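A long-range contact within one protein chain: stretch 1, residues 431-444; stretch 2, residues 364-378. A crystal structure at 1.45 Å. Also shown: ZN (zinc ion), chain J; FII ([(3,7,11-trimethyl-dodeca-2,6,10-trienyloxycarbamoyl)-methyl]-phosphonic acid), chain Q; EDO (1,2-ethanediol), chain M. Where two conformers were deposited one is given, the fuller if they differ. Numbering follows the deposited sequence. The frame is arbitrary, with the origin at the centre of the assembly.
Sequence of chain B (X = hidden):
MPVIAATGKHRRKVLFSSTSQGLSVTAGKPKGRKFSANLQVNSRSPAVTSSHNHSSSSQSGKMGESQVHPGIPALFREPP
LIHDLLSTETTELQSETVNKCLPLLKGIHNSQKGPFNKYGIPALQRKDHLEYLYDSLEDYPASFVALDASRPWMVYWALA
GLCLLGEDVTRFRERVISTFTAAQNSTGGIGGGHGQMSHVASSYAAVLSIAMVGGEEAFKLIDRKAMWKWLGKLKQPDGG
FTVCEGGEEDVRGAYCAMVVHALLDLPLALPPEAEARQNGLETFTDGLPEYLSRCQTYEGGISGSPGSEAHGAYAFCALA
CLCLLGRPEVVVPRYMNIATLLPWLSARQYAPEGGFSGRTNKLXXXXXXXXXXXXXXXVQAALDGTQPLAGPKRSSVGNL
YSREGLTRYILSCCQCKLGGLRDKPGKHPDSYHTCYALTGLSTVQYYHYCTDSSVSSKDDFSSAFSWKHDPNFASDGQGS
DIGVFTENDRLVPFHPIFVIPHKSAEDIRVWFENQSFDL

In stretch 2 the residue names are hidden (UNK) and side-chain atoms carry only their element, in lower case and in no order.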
# COMPACT_ATOMS: atom_id res chain seq x y z
N SER B 431 -13.38 -9.84 -5.20
CA SER B 431 -12.57 -10.86 -4.56
C SER B 431 -11.29 -10.28 -3.92
O SER B 431 -10.74 -10.87 -3.00
CB SER B 431 -12.25 -11.99 -5.54
OG SER B 431 -11.46 -11.54 -6.61
N TYR B 432 -10.86 -9.09 -4.39
CA TYR B 432 -9.73 -8.37 -3.75
C TYR B 432 -10.14 -7.97 -2.33
O TYR B 432 -9.38 -8.24 -1.35
CB TYR B 432 -9.37 -7.13 -4.60
CG TYR B 432 -8.56 -6.08 -3.93
CD1 TYR B 432 -7.14 -6.14 -3.91
CD2 TYR B 432 -9.19 -5.02 -3.26
CE1 TYR B 432 -6.40 -5.16 -3.25
CE2 TYR B 432 -8.45 -4.04 -2.62
CZ TYR B 432 -7.06 -4.10 -2.60
OH TYR B 432 -6.38 -3.13 -1.90
N HIS B 433 -11.31 -7.31 -2.17
CA HIS B 433 -11.78 -6.93 -0.85
C HIS B 433 -12.09 -8.16 0.01
O HIS B 433 -11.93 -8.11 1.24
CB HIS B 433 -12.94 -5.94 -0.95
CG HIS B 433 -12.43 -4.56 -1.28
ND1 HIS B 433 -12.46 -4.04 -2.55
CD2 HIS B 433 -11.81 -3.66 -0.48
CE1 HIS B 433 -11.84 -2.84 -2.53
NE2 HIS B 433 -11.43 -2.60 -1.28
N THR B 434 -12.56 -9.23 -0.60
CA THR B 434 -12.86 -10.45 0.15
C THR B 434 -11.54 -11.04 0.67
O THR B 434 -11.41 -11.34 1.89
CB THR B 434 -13.57 -11.48 -0.77
OG1 THR B 434 -14.79 -10.90 -1.21
CG2 THR B 434 -13.86 -12.76 0.01
N CYS B 435 -10.54 -11.20 -0.20
CA CYS B 435 -9.26 -11.69 0.28
C CYS B 435 -8.68 -10.86 1.45
O CYS B 435 -8.24 -11.41 2.50
CB CYS B 435 -8.26 -11.68 -0.91
SG CYS B 435 -6.55 -12.05 -0.49
N TYR B 436 -8.60 -9.53 1.25
CA TYR B 436 -7.87 -8.74 2.23
C TYR B 436 -8.66 -8.46 3.52
O TYR B 436 -8.03 -8.36 4.58
CB TYR B 436 -7.30 -7.46 1.60
CG TYR B 436 -6.17 -7.84 0.64
CD1 TYR B 436 -5.05 -8.58 1.06
CD2 TYR B 436 -6.24 -7.47 -0.71
CE1 TYR B 436 -4.00 -8.90 0.21
CE2 TYR B 436 -5.21 -7.80 -1.56
CZ TYR B 436 -4.09 -8.50 -1.14
OH TYR B 436 -3.07 -8.84 -2.01
N ALA B 437 -10.00 -8.42 3.47
CA ALA B 437 -10.75 -8.35 4.73
C ALA B 437 -10.58 -9.66 5.51
O ALA B 437 -10.38 -9.60 6.73
CB ALA B 437 -12.22 -8.10 4.48
N LEU B 438 -10.59 -10.81 4.82
CA LEU B 438 -10.36 -12.08 5.52
C LEU B 438 -8.95 -12.14 6.08
O LEU B 438 -8.71 -12.63 7.17
CB LEU B 438 -10.64 -13.26 4.60
CG LEU B 438 -12.13 -13.44 4.24
CD1 LEU B 438 -12.21 -14.50 3.13
CD2 LEU B 438 -12.95 -13.89 5.44
N THR B 439 -7.98 -11.63 5.32
CA THR B 439 -6.58 -11.68 5.75
C THR B 439 -6.44 -10.87 7.06
O THR B 439 -5.82 -11.31 8.04
CB THR B 439 -5.67 -11.11 4.65
OG1 THR B 439 -5.67 -11.99 3.53
CG2 THR B 439 -4.25 -11.02 5.15
N GLY B 440 -7.04 -9.68 7.11
CA GLY B 440 -7.01 -8.88 8.32
C GLY B 440 -7.75 -9.51 9.50
O GLY B 440 -7.26 -9.40 10.62
N LEU B 441 -8.89 -10.16 9.24
CA LEU B 441 -9.57 -10.85 10.32
C LEU B 441 -8.65 -11.95 10.87
O LEU B 441 -8.57 -12.17 12.08
CB LEU B 441 -10.87 -11.42 9.77
CG LEU B 441 -11.70 -12.16 10.89
CD1 LEU B 441 -12.06 -11.27 12.11
CD2 LEU B 441 -12.97 -12.70 10.19
N SER B 442 -7.93 -12.65 9.98
CA SER B 442 -7.02 -13.70 10.48
C SER B 442 -5.97 -13.07 11.37
O SER B 442 -5.62 -13.62 12.43
CB SER B 442 -6.43 -14.50 9.33
OG SER B 442 -5.57 -15.51 9.91
N THR B 443 -5.37 -11.94 10.96
CA THR B 443 -4.28 -11.33 11.74
C THR B 443 -4.69 -11.08 13.18
O THR B 443 -3.92 -11.31 14.11
CB THR B 443 -3.93 -9.94 11.13
OG1 THR B 443 -3.44 -10.14 9.81
CG2 THR B 443 -2.92 -9.10 11.97
N VAL B 444 -5.94 -10.62 13.38
CA VAL B 444 -6.36 -10.34 14.77
C VAL B 444 -6.51 -11.60 15.62
O VAL B 444 -6.58 -11.51 16.86
CB VAL B 444 -7.66 -9.52 14.88
CG1 VAL B 444 -7.61 -8.20 14.10
CG2 VAL B 444 -8.88 -10.28 14.51
N UNK B 364 -12.12 4.94 5.87
CA UNK B 364 -11.86 3.51 6.11
C UNK B 364 -12.17 2.63 4.90
O UNK B 364 -12.99 2.97 4.05
c UNK B 364 -12.16 3.74 8.61
c UNK B 364 -14.15 3.06 7.13
c UNK B 364 -12.63 3.00 7.35
N UNK B 365 -11.52 1.46 4.83
CA UNK B 365 -11.76 0.50 3.76
C UNK B 365 -11.26 -0.85 4.24
O UNK B 365 -10.16 -0.98 4.80
o UNK B 365 -11.31 -1.13 1.46
o UNK B 365 -10.59 0.50 0.26
c UNK B 365 -10.95 0.07 1.37
c UNK B 365 -10.96 1.00 2.50
N UNK B 366 -12.14 -1.84 4.09
CA UNK B 366 -11.81 -3.19 4.55
C UNK B 366 -10.52 -3.75 3.97
O UNK B 366 -9.93 -4.65 4.61
N UNK B 367 -10.04 -3.32 2.79
CA UNK B 367 -8.79 -3.96 2.33
C UNK B 367 -7.57 -3.54 3.17
O UNK B 367 -6.57 -4.28 3.23
c UNK B 367 -8.53 -3.74 0.80
s UNK B 367 -8.20 -1.94 0.36
N UNK B 368 -7.68 -2.39 3.84
CA UNK B 368 -6.59 -1.97 4.72
C UNK B 368 -6.53 -2.87 5.97
O UNK B 368 -5.58 -2.76 6.73
o UNK B 368 -6.42 2.59 0.30
c UNK B 368 -7.52 1.37 3.59
c UNK B 368 -5.59 0.13 2.88
c UNK B 368 -6.67 -0.47 5.09
c UNK B 368 -6.58 0.40 3.83
c UNK B 368 -6.50 1.84 1.46
c UNK B 368 -7.48 2.14 2.41
c UNK B 368 -5.52 0.89 1.65
N UNK B 369 -7.57 -3.70 6.18
CA UNK B 369 -7.44 -4.67 7.27
C UNK B 369 -6.18 -5.51 7.07
O UNK B 369 -5.52 -5.88 8.08
o UNK B 369 -9.84 -4.82 7.28
c UNK B 369 -8.66 -5.60 7.26
N UNK B 370 -5.78 -5.78 5.81
CA UNK B 370 -4.48 -6.33 5.53
C UNK B 370 -3.39 -5.28 5.44
O UNK B 370 -2.40 -5.32 6.20
n UNK B 370 -2.22 -8.19 4.55
c UNK B 370 -3.10 -7.42 3.79
n UNK B 370 -1.11 -7.50 2.81
c UNK B 370 -2.40 -7.00 2.69
c UNK B 370 -1.03 -8.21 3.93
c UNK B 370 -4.48 -7.13 4.25
N UNK B 371 -3.55 -4.27 4.57
CA UNK B 371 -2.34 -3.43 4.31
C UNK B 371 -1.89 -2.71 5.57
O UNK B 371 -0.68 -2.63 5.82
c UNK B 371 -2.27 -3.91 1.08
c UNK B 371 -3.05 -3.04 1.89
c UNK B 371 -3.10 -4.32 -0.02
n UNK B 371 -4.31 -3.70 0.14
c UNK B 371 -4.28 -2.94 1.28
c UNK B 371 -2.62 -2.40 3.20
c UNK B 371 -1.36 -5.65 -0.90
c UNK B 371 -2.65 -5.22 -1.01
c UNK B 371 -0.96 -4.37 1.14
c UNK B 371 -0.52 -5.26 0.18
N UNK B 372 -2.83 -2.14 6.35
CA UNK B 372 -2.47 -1.53 7.62
C UNK B 372 -2.37 -2.61 8.70
O UNK B 372 -1.41 -2.61 9.48
c UNK B 372 -3.25 0.08 9.40
c UNK B 372 -3.37 0.75 6.98
c UNK B 372 -3.48 -0.42 7.99
N UNK B 373 -3.35 -3.53 8.77
CA UNK B 373 -3.39 -4.51 9.88
C UNK B 373 -2.10 -5.30 9.97
O UNK B 373 -1.55 -5.51 11.06
N UNK B 374 -1.56 -5.75 8.83
CA UNK B 374 -0.36 -6.57 8.85
C UNK B 374 0.91 -5.77 8.96
O UNK B 374 2.00 -6.37 9.12
c UNK B 374 -1.04 -8.86 8.03
n UNK B 374 -1.79 -9.44 7.10
c UNK B 374 -0.33 -7.55 7.67
o UNK B 374 -0.84 -9.38 9.17
N UNK B 375 0.82 -4.42 8.97
CA UNK B 375 1.99 -3.66 9.44
C UNK B 375 2.21 -3.90 10.93
O UNK B 375 3.36 -3.81 11.42
c UNK B 375 1.84 -2.15 9.27
s UNK B 375 1.96 -1.63 7.52
N UNK B 376 1.14 -4.19 11.68
CA UNK B 376 1.28 -4.26 13.14
C UNK B 376 2.20 -5.39 13.66
O UNK B 376 3.06 -5.12 14.51
c UNK B 376 0.94 -1.52 15.36
c UNK B 376 -0.09 -4.29 13.84
c UNK B 376 0.28 0.85 15.54
n UNK B 376 -2.02 -1.08 13.38
c UNK B 376 -0.16 -1.73 14.52
c UNK B 376 -0.83 0.65 14.73
c UNK B 376 -1.03 -0.62 14.21
c UNK B 376 -0.68 -2.89 13.83
c UNK B 376 -1.82 -2.44 13.12
c UNK B 376 1.18 -0.20 15.85
N UNK B 377 2.07 -6.63 13.14
CA UNK B 377 3.02 -7.65 13.63
C UNK B 377 4.45 -7.28 13.25
O UNK B 377 5.38 -7.66 14.01
c UNK B 377 2.60 -8.94 12.88
c UNK B 377 1.23 -8.69 12.33
c UNK B 377 0.98 -7.18 12.31
N UNK B 378 4.64 -6.60 12.13
CA UNK B 378 6.01 -6.23 11.71
C UNK B 378 6.56 -5.18 12.67
O UNK B 378 7.70 -5.31 13.17
c UNK B 378 5.45 -6.03 7.84
c UNK B 378 6.03 -5.67 10.27
c UNK B 378 6.14 -8.04 9.24
c UNK B 378 5.45 -6.68 9.28
ZN ZN J . -10.09 -1.15 -0.80
C1 FII Q . 1.58 -5.74 -3.31
C2 FII Q . 0.77 -4.60 -3.87
C6 FII Q . 0.62 -4.58 -5.33
C10 FII Q . 0.55 -3.42 -3.00
C11 FII Q . -0.16 -2.16 -3.46
C12 FII Q . -1.63 -2.24 -2.93
C15 FII Q . -2.42 -0.93 -2.86
C18 FII Q . -3.85 -0.96 -2.35
C22 FII Q . -1.89 0.19 -3.69
C23 FII Q . -2.44 1.56 -3.33
C24 FII Q . -2.09 2.58 -4.34
C27 FII Q . -2.99 3.77 -4.21
C30 FII Q . -2.49 4.85 -3.27
C34 FII Q . -3.80 4.07 -5.42
C35 FII Q . -4.55 5.37 -5.60
O36 FII Q . -5.95 5.15 -5.58
N42 FII Q . -6.45 4.52 -4.48
C43 FII Q . -7.04 5.41 -3.57
O44 FII Q . -7.07 6.64 -3.69
C45 FII Q . -7.67 4.70 -2.38
P46 FII Q . -7.59 5.68 -0.79
O49 FII Q . -6.20 6.17 -0.68
O50 FII Q . -8.65 6.73 -0.84
O51 FII Q . -7.92 4.59 0.26
C1 EDO M . -12.73 -9.95 -9.45
O1 EDO M . -11.63 -9.57 -8.62
C2 EDO M . -14.08 -9.43 -9.08
O2 EDO M . -14.40 -9.95 -7.80

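Position 364 carries three carbons, one bearing the other two, and lies out of reach of stretch 1: Val364. Position 365 has two carbons, the second holding two oxygens, one of them 3.1 Å from His433 NE2. Both oxygens sit on the zinc ion ZN, one at 2.6 Å and one at 2.0 Å, which marks a carboxylate, Asp365. Its OD1 also accepts from the backbone N of position 367 at 2.9 Å, capping the turn.

Position 366 has no side-chain atoms, and its O lies 3.8 Å from Ala437 CA: Gly366. Position 367 shows one carbon and one sulfur, the sulfur 2.4 Å from ZN and 3.1 Å from Tyr432 OH: Cys367. Position 368 has one carbon, then a six-carbon ring bearing one oxygen. This is Tyr368, whose CB points away from the helix and whose OH donates to FII O51 at 2.5 Å.

Position 369 has one carbon and one oxygen; CB faces the helix, 3.9 Å from Tyr436 O. It is Ser369, and OG turns back to Gly366 O (2.7 Å). Position 370 holds one carbon, then a five-membered ring of three carbons and two nitrogens, lying near Tyr436 and Thr439: His370. Its ring is nearly parallel to that of Tyr436 but slid apart, with centroids 5.0 Å away.

Position 371 carries one carbon, then fused rings of eight carbons and one nitrogen, the nitrogen 3.0 Å from Tyr432 OH. This is Trp371, and NE1 donates to that hydroxyl. Position 372, three carbons forked at the first, is Val372, out of reach. Position 373 has no side-chain atoms, and its O lies 3.9 Å from Thr443 CG2: Gly373.

Position 374 has two carbons, the second bearing one oxygen and one nitrogen, the oxygen 2.8 Å from Thr443 OG1: Asn374. OD1 accepts from that hydroxyl, and ND2 donates to His370 ND1 at 2.9 Å. Position 375, a carbon and a sulfur, is Cys375, out of reach. Position 376, one carbon, then fused rings of eight carbons and one nitrogen, is Trp376, whose end leads away. At position 377 three carbons close onto the backbone N, one 4.2 Å from Thr443 CG2: Pro377. Position 378, four carbons forked at the second and out of reach, is Leu378.

The rule is to fix both ends and pack between. His433 NE2 (2.0 Å from ZN) joins Asp365 and Cys367 on the metal. Between, Gly440 CA approaches Ser369 O to 3.4 Å; an ideal CB would clash with Ser369 CB. Tyr436 packs beside Cys367, His370 and Trp371, and the Thr443–Asn374 bond secures the far end.

Stretch 2, residues 364-378: VDGCYSHWVGNCWPL
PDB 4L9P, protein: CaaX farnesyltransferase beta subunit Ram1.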